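Local coordinates for protein apicoplast TIC22, putative (Plasmodium falciparum 3D7, PDB 4E6Z) that is an essential chaperone of the Tic22 family, required for importing proteins into the apicoplast of the malaria parasite, at residues 212-223 against 236-246. Numbering follows the deposited sequence.
Sequences LFFDLEDLKEAI and YKIKVLNMVDL
Apolar helix-on-sheet packing joins Leu219 and Ile223 of helix 216-223 to Ile238 at the start of edge strand 238-242, in a four-stranded mixed sheet where strand 193-203 separates that edge from the strand ending at 212-213. The axes of helix 216-223 and strand 238-242 run roughly antiparallel, at 146°, with a closest approach of 10.9 Å. Ile238 meets four helix residues, Leu216, Leu219, Lys220 and Ile223. Its CG2 lies 3.9 Å from Leu219 CD2, the two side chains sliding past one another, while CD1 meets Leu216 CD1 and the aliphatic stem of Lys220, both of which cross it nearly at right angles. With CG anti to the backbone N (chi1 171°), Leu219 carries CD2 to Ile238. One turn further on, Ile223 CG2 rests 3.7 Å from Tyr236 CD2, oblique to the ring, and Ile223 CD1 approaches both Tyr236 CB and Ile238 CG1. At the other end of the contact, the selenium of Met243, a selenomethionine whose CG is anti to its N (chi1 180°), sits 3.8 Å from Phe214 CZ at the ring edge, in plane, a Met-aromatic contact. The Met243 side chain also touches Phe257 of strand 255-258. Leu212 and Leu246 meet tip to tip, though their exact spacing is doubtful. No hydrogen bond spans the two segments, so their direct association rests on dispersion and exclusion of water, which impose little directional constraint.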
loop_
_atom_site.group_PDB
_atom_site.type_symbol
_atom_site.label_atom_id
_atom_site.label_comp_id
_atom_site.label_asym_id
_atom_site.label_seq_id
_atom_site.Cartn_x
_atom_site.Cartn_y
_atom_site.Cartn_z
ATOM N N LEU A 212 -6.163 1.058 -10.992
ATOM C CA LEU A 212 -6.360 1.538 -9.633
ATOM C C LEU A 212 -4.997 1.860 -9.038
ATOM O O LEU A 212 -4.221 0.955 -8.732
ATOM C CB LEU A 212 -7.040 0.455 -8.802
ATOM C CG LEU A 212 -8.334 0.818 -8.086
ATOM C CD1 LEU A 212 -9.224 1.657 -8.981
ATOM C CD2 LEU A 212 -9.034 -0.452 -7.655
ATOM N N PHE A 213 -4.707 3.148 -8.874
ATOM C CA PHE A 213 -3.362 3.579 -8.511
ATOM C C PHE A 213 -3.207 3.845 -7.026
ATOM O O PHE A 213 -4.040 4.518 -6.420
ATOM C CB PHE A 213 -2.971 4.839 -9.287
ATOM C CG PHE A 213 -2.979 4.661 -10.772
ATOM C CD1 PHE A 213 -1.826 4.295 -11.447
ATOM C CD2 PHE A 213 -4.141 4.859 -11.497
ATOM C CE1 PHE A 213 -1.834 4.132 -12.821
ATOM C CE2 PHE A 213 -4.156 4.699 -12.865
ATOM C CZ PHE A 213 -3.002 4.333 -13.531
ATOM N N PHE A 214 -2.128 3.324 -6.448
ATOM C CA PHE A 214 -1.785 3.650 -5.072
ATOM C C PHE A 214 -1.212 5.061 -4.986
ATOM O O PHE A 214 -1.497 5.793 -4.044
ATOM C CB PHE A 214 -0.825 2.614 -4.472
ATOM C CG PHE A 214 -1.519 1.384 -3.967
ATOM C CD1 PHE A 214 -1.930 1.296 -2.646
ATOM C CD2 PHE A 214 -1.789 0.326 -4.819
ATOM C CE1 PHE A 214 -2.583 0.166 -2.179
ATOM C CE2 PHE A 214 -2.443 -0.803 -4.360
ATOM C CZ PHE A 214 -2.844 -0.882 -3.040
ATOM N N ASP A 215 -0.416 5.441 -5.981
ATOM C CA ASP A 215 0.128 6.793 -6.047
ATOM C C ASP A 215 -0.671 7.688 -6.990
ATOM O O ASP A 215 -0.837 7.376 -8.169
ATOM C CB ASP A 215 1.601 6.772 -6.458
ATOM C CG ASP A 215 2.513 6.289 -5.340
ATOM O OD1 ASP A 215 2.004 5.674 -4.378
ATOM O OD2 ASP A 215 3.738 6.528 -5.425
ATOM N N LEU A 216 -1.167 8.798 -6.453
ATOM C CA LEU A 216 -1.877 9.787 -7.246
ATOM C C LEU A 216 -1.031 10.215 -8.441
ATOM O O LEU A 216 -1.528 10.314 -9.561
ATOM C CB LEU A 216 -2.230 11.010 -6.395
ATOM C CG LEU A 216 -2.838 12.193 -7.163
ATOM C CD1 LEU A 216 -4.064 11.762 -7.956
ATOM C CD2 LEU A 216 -3.184 13.343 -6.228
ATOM N N GLU A 217 0.252 10.460 -8.194
ATOM C CA GLU A 217 1.156 10.936 -9.235
ATOM C C GLU A 217 1.301 9.945 -10.394
ATOM O O GLU A 217 1.558 10.347 -11.531
ATOM C CB GLU A 217 2.523 11.314 -8.649
ATOM C CG GLU A 217 2.897 10.567 -7.367
ATOM C CD GLU A 217 2.294 11.186 -6.112
ATOM O OE1 GLU A 217 2.785 12.244 -5.661
ATOM O OE2 GLU A 217 1.333 10.603 -5.567
ATOM N N ASP A 218 1.126 8.657 -10.109
ATOM C CA ASP A 218 1.114 7.643 -11.165
ATOM C C ASP A 218 -0.148 7.780 -12.018
ATOM O O ASP A 218 -0.098 7.657 -13.240
ATOM C CB ASP A 218 1.196 6.233 -10.576
ATOM C CG ASP A 218 2.569 5.915 -9.989
ATOM O OD1 ASP A 218 3.555 6.605 -10.334
ATOM O OD2 ASP A 218 2.660 4.963 -9.186
ATOM N N LEU A 219 -1.276 8.027 -11.359
ATOM C CA LEU A 219 -2.545 8.229 -12.040
ATOM C C LEU A 219 -2.475 9.439 -12.962
ATOM O O LEU A 219 -2.769 9.339 -14.153
ATOM C CB LEU A 219 -3.683 8.402 -11.029
ATOM C CG LEU A 219 -5.034 8.829 -11.618
ATOM C CD1 LEU A 219 -5.515 7.828 -12.651
ATOM C CD2 LEU A 219 -6.079 9.016 -10.524
ATOM N N LYS A 220 -2.085 10.582 -12.405
ATOM C CA LYS A 220 -1.953 11.809 -13.182
ATOM C C LYS A 220 -0.989 11.626 -14.346
ATOM O O LYS A 220 -1.128 12.264 -15.389
ATOM C CB LYS A 220 -1.498 12.968 -12.292
ATOM C CG LYS A 220 -2.591 13.506 -11.381
ATOM C CD LYS A 220 -2.099 14.658 -10.520
ATOM C CE LYS A 220 -3.227 15.209 -9.654
ATOM N NZ LYS A 220 -2.756 16.220 -8.661
ATOM N N GLU A 221 -0.010 10.750 -14.163
ATOM C CA GLU A 221 0.968 10.487 -15.203
ATOM C C GLU A 221 0.338 9.677 -16.329
ATOM O O GLU A 221 0.642 9.891 -17.503
ATOM C CB GLU A 221 2.177 9.753 -14.624
ATOM C CG GLU A 221 3.461 9.985 -15.392
ATOM C CD GLU A 221 4.675 10.036 -14.483
ATOM O OE1 GLU A 221 5.646 10.742 -14.831
ATOM O OE2 GLU A 221 4.653 9.383 -13.417
ATOM N N ALA A 222 -0.545 8.752 -15.964
ATOM C CA ALA A 222 -1.225 7.908 -16.942
ATOM C C ALA A 222 -2.293 8.698 -17.703
ATOM O O ALA A 222 -2.603 8.400 -18.858
ATOM C CB ALA A 222 -1.837 6.691 -16.258
ATOM N N ILE A 223 -2.852 9.704 -17.041
ATOM C CA ILE A 223 -3.830 10.587 -17.655
ATOM C C ILE A 223 -3.170 11.458 -18.718
ATOM O O ILE A 223 -3.688 11.602 -19.823
ATOM C CB ILE A 223 -4.507 11.486 -16.604
ATOM C CG1 ILE A 223 -5.449 10.659 -15.729
ATOM C CG2 ILE A 223 -5.265 12.611 -17.277
ATOM C CD1 ILE A 223 -5.962 11.395 -14.506
ATOM N N TYR A 236 -11.115 13.798 -16.990
ATOM C CA TYR A 236 -10.698 12.696 -16.134
ATOM C C TYR A 236 -10.965 13.007 -14.671
ATOM O O TYR A 236 -10.063 13.393 -13.925
ATOM C CB TYR A 236 -9.230 12.352 -16.364
ATOM C CG TYR A 236 -9.003 11.669 -17.685
ATOM C CD1 TYR A 236 -9.223 10.305 -17.824
ATOM C CD2 TYR A 236 -8.594 12.386 -18.800
ATOM C CE1 TYR A 236 -9.031 9.675 -19.031
ATOM C CE2 TYR A 236 -8.401 11.764 -20.014
ATOM C CZ TYR A 236 -8.620 10.406 -20.122
ATOM O OH TYR A 236 -8.425 9.773 -21.323
ATOM N N LYS A 237 -12.223 12.849 -14.279
ATOM C CA LYS A 237 -12.628 13.029 -12.896
ATOM C C LYS A 237 -11.872 12.042 -12.009
ATOM O O LYS A 237 -12.074 10.829 -12.088
ATOM C CB LYS A 237 -14.140 12.825 -12.767
ATOM C CG LYS A 237 -14.863 13.904 -11.983
ATOM C CD LYS A 237 -14.891 13.600 -10.498
ATOM C CE LYS A 237 -15.736 14.625 -9.757
ATOM N NZ LYS A 237 -15.892 14.286 -8.317
ATOM N N ILE A 238 -10.984 12.569 -11.175
ATOM C CA ILE A 238 -10.216 11.738 -10.256
ATOM C C ILE A 238 -11.052 11.406 -9.024
ATOM O O ILE A 238 -11.615 12.294 -8.385
ATOM C CB ILE A 238 -8.910 12.434 -9.836
ATOM C CG1 ILE A 238 -7.988 12.593 -11.049
ATOM C CG2 ILE A 238 -8.218 11.661 -8.708
ATOM C CD1 ILE A 238 -6.720 13.363 -10.754
ATOM N N LYS A 239 -11.144 10.120 -8.704
ATOM C CA LYS A 239 -11.918 9.679 -7.551
ATOM C C LYS A 239 -11.099 8.783 -6.624
ATOM O O LYS A 239 -10.152 8.125 -7.052
ATOM C CB LYS A 239 -13.195 8.972 -8.002
ATOM C CG LYS A 239 -14.129 9.873 -8.790
ATOM C CD LYS A 239 -15.438 9.185 -9.125
ATOM C CE LYS A 239 -16.397 10.156 -9.800
ATOM N NZ LYS A 239 -17.692 9.520 -10.173
ATOM N N VAL A 240 -11.473 8.771 -5.349
ATOM C CA VAL A 240 -10.761 7.985 -4.349
ATOM C C VAL A 240 -11.615 6.814 -3.884
ATOM O O VAL A 240 -12.820 6.953 -3.678
ATOM C CB VAL A 240 -10.363 8.850 -3.133
ATOM C CG1 VAL A 240 -9.726 7.994 -2.040
ATOM C CG2 VAL A 240 -9.415 9.952 -3.561
ATOM N N LEU A 241 -10.986 5.656 -3.728
ATOM C CA LEU A 241 -11.682 4.480 -3.228
ATOM C C LEU A 241 -10.946 3.881 -2.036
ATOM O O LEU A 241 -9.762 4.151 -1.820
ATOM C CB LEU A 241 -11.839 3.436 -4.335
ATOM C CG LEU A 241 -12.735 3.832 -5.512
ATOM C CD1 LEU A 241 -12.631 2.816 -6.630
ATOM C CD2 LEU A 241 -14.179 3.988 -5.059
ATOM N N ASN A 242 -11.655 3.070 -1.264
ATOM C CA ASN A 242 -11.062 2.385 -0.126
ATOM C C ASN A 242 -10.611 0.988 -0.534
ATOM O O ASN A 242 -11.440 0.114 -0.789
ATOM C CB ASN A 242 -12.063 2.310 1.026
ATOM C CG ASN A 242 -11.532 1.527 2.212
ATOM O OD1 ASN A 242 -10.321 1.419 2.413
ATOM N ND2 ASN A 242 -12.441 0.977 3.011
HETATM N N MSE A 243 -9.296 0.788 -0.612
HETATM C CA MSE A 243 -8.734 -0.477 -1.087
HETATM C C MSE A 243 -9.395 -1.682 -0.431
HETATM O O MSE A 243 -9.613 -2.706 -1.076
HETATM C CB MSE A 243 -7.225 -0.534 -0.847
HETATM C CG MSE A 243 -6.599 -1.836 -1.314
HETATM SE SE MSE A 243 -5.018 -2.343 -0.291
HETATM C CE MSE A 243 -5.806 -2.372 1.493
ATOM N N VAL A 244 -9.708 -1.555 0.854
ATOM C CA VAL A 244 -10.348 -2.636 1.596
ATOM C C VAL A 244 -11.699 -3.030 0.999
ATOM O O VAL A 244 -11.970 -4.214 0.794
ATOM C CB VAL A 244 -10.526 -2.274 3.083
ATOM C CG1 VAL A 244 -11.595 -3.149 3.723
ATOM C CG2 VAL A 244 -9.197 -2.403 3.817
ATOM N N ASP A 245 -12.540 -2.039 0.722
ATOM C CA ASP A 245 -13.857 -2.288 0.143
ATOM C C ASP A 245 -13.748 -3.012 -1.192
ATOM O O ASP A 245 -14.658 -3.738 -1.592
ATOM C CB ASP A 245 -14.619 -0.974 -0.050
ATOM C CG ASP A 245 -15.005 -0.320 1.264
ATOM O OD1 ASP A 245 -14.681 -0.880 2.334
ATOM O OD2 ASP A 245 -15.635 0.758 1.225
ATOM N N LEU A 246 -12.630 -2.808 -1.879
ATOM C CA LEU A 246 -12.428 -3.396 -3.196
ATOM C C LEU A 246 -12.098 -4.882 -3.122
ATOM O O LEU A 246 -12.367 -5.632 -4.058
ATOM C CB LEU A 246 -11.339 -2.642 -3.956
ATOM C CG LEU A 246 -11.725 -1.208 -4.318
ATOM C CD1 LEU A 246 -10.511 -0.411 -4.760
ATOM C CD2 LEU A 246 -12.808 -1.204 -5.390
#